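Local structure of DivIVA (7O39) at residues E22-E25 against V26-L30. The protein is inferred to organise the cell-division machinery of Staphylococcus aureus, this chain being the N-terminal domain of a coiled-coil DivIVA family protein. Residues are numbered along the deposited sequence; the frame is centred on the assembly and turned at random.
Sequences EPTE and VANFL
The flat carboxamide of Asn-28 lies beside Thr-24, one helical turn earlier, the two side chains running in the same direction. Thr-24 O and the Thr-24 methyl both lie over one face of this carboxamide, Thr-24 O above CG of Asn-28 at 3.2 Å and Thr-24 CG2 3.7 Å from ND2 of Asn-28. The N-H bonds of ND2 lie in the amide plane and make no hydrogen bond to Thr-24 O, which accepts the backbone bond from Asn-28 N at 2.9 Å. The ring of Phe-29 leads away from the first turn, with CG anti to the backbone N (chi1 -169°), and makes a cation-pi contact with Lys-12 of the second subunit. The carboxylate of Glu-22, the N-cap residue, folds back over the start of helix 23-53. Glu-22 OE1 accepts a fairly straight bond from Glu-25 N (2.9 Å) and a weak, bent one from Thr-24 N (2.8 Å). Behind it the helical ladder begins, Val-26 N reaching Glu-22 O at 3.2 Å and Ala-27 N reaching Pro-23 O at 2.9 Å. Val-26 turns CG2 back beside its own N, where the methyl rests 3.4 Å from Glu-22 O; Val-26 and Glu-25 both pack on Phe-14 of the second subunit, whose Ser-15 OG is hydrogen-bonded to OE2 of Glu-25. Chemically, this is N-capping at a dimer interface: a carboxylate serves amides of the first turn, and its negative charge would probably interact favourably with the helix dipole.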
loop_
_atom_site.group_PDB
_atom_site.type_symbol
_atom_site.label_atom_id
_atom_site.label_comp_id
_atom_site.label_asym_id
_atom_site.label_seq_id
_atom_site.Cartn_x
_atom_site.Cartn_y
_atom_site.Cartn_z
ATOM N N GLU A 22 -2.924 17.022 -6.085
ATOM C CA GLU A 22 -2.540 16.828 -7.479
ATOM C C GLU A 22 -2.835 15.388 -7.914
ATOM O O GLU A 22 -2.248 14.442 -7.350
ATOM C CB GLU A 22 -1.052 17.133 -7.616
ATOM C CG GLU A 22 -0.660 17.717 -8.949
ATOM C CD GLU A 22 -0.974 16.797 -10.101
ATOM O OE1 GLU A 22 -0.546 15.629 -10.067
ATOM O OE2 GLU A 22 -1.638 17.242 -11.055
ATOM N N PRO A 23 -3.728 15.169 -8.894
ATOM C CA PRO A 23 -4.161 13.782 -9.162
ATOM C C PRO A 23 -3.064 12.864 -9.665
ATOM O O PRO A 23 -3.075 11.675 -9.325
ATOM C CB PRO A 23 -5.294 13.954 -10.180
ATOM C CG PRO A 23 -5.833 15.317 -9.886
ATOM C CD PRO A 23 -4.618 16.142 -9.556
ATOM N N THR A 24 -2.126 13.366 -10.470
ATOM C CA THR A 24 -1.083 12.492 -10.998
ATOM C C THR A 24 -0.076 12.114 -9.917
ATOM O O THR A 24 0.404 10.975 -9.882
ATOM C CB THR A 24 -0.392 13.144 -12.197
ATOM O OG1 THR A 24 -1.353 13.397 -13.230
ATOM C CG2 THR A 24 0.688 12.238 -12.760
ATOM N N GLU A 25 0.260 13.045 -9.024
ATOM C CA GLU A 25 1.133 12.695 -7.907
ATOM C C GLU A 25 0.519 11.583 -7.078
ATOM O O GLU A 25 1.211 10.639 -6.670
ATOM C CB GLU A 25 1.377 13.910 -7.014
ATOM C CG GLU A 25 2.200 15.021 -7.640
ATOM C CD GLU A 25 2.406 16.206 -6.706
ATOM O OE1 GLU A 25 2.158 16.080 -5.482
ATOM O OE2 GLU A 25 2.814 17.273 -7.212
ATOM N N VAL A 26 -0.783 11.681 -6.815
ATOM C CA VAL A 26 -1.461 10.640 -6.048
ATOM C C VAL A 26 -1.443 9.316 -6.809
ATOM O O VAL A 26 -1.105 8.267 -6.248
ATOM C CB VAL A 26 -2.891 11.081 -5.678
ATOM C CG1 VAL A 26 -3.660 9.928 -5.025
ATOM C CG2 VAL A 26 -2.857 12.285 -4.741
ATOM N N ALA A 27 -1.816 9.341 -8.098
ATOM C CA ALA A 27 -1.828 8.111 -8.893
ATOM C C ALA A 27 -0.460 7.442 -8.886
ATOM O O ALA A 27 -0.356 6.212 -8.753
ATOM C CB ALA A 27 -2.280 8.396 -10.326
ATOM N N ASN A 28 0.607 8.230 -9.035
ATOM C CA ASN A 28 1.945 7.649 -9.080
ATOM C C ASN A 28 2.314 7.003 -7.750
ATOM O O ASN A 28 2.927 5.929 -7.720
ATOM C CB ASN A 28 2.961 8.722 -9.465
ATOM C CG ASN A 28 2.856 9.135 -10.932
ATOM O OD1 ASN A 28 2.285 8.418 -11.755
ATOM N ND2 ASN A 28 3.415 10.292 -11.258
ATOM N N PHE A 29 1.920 7.630 -6.640
ATOM C CA PHE A 29 2.225 7.073 -5.327
ATOM C C PHE A 29 1.426 5.805 -5.075
ATOM O O PHE A 29 1.957 4.827 -4.531
ATOM C CB PHE A 29 1.940 8.112 -4.245
ATOM C CG PHE A 29 2.463 7.736 -2.886
ATOM C CD1 PHE A 29 3.819 7.542 -2.673
ATOM C CD2 PHE A 29 1.598 7.589 -1.815
ATOM C CE1 PHE A 29 4.295 7.193 -1.422
ATOM C CE2 PHE A 29 2.075 7.256 -0.563
ATOM C CZ PHE A 29 3.418 7.055 -0.369
ATOM N N LEU A 30 0.155 5.788 -5.483
ATOM C CA LEU A 30 -0.646 4.578 -5.344
ATOM C C LEU A 30 -0.050 3.429 -6.146
ATOM O O LEU A 30 -0.062 2.278 -5.691
ATOM C CB LEU A 30 -2.083 4.859 -5.780
ATOM C CG LEU A 30 -2.877 5.797 -4.870
ATOM C CD1 LEU A 30 -4.235 6.032 -5.496
ATOM C CD2 LEU A 30 -3.019 5.246 -3.457
#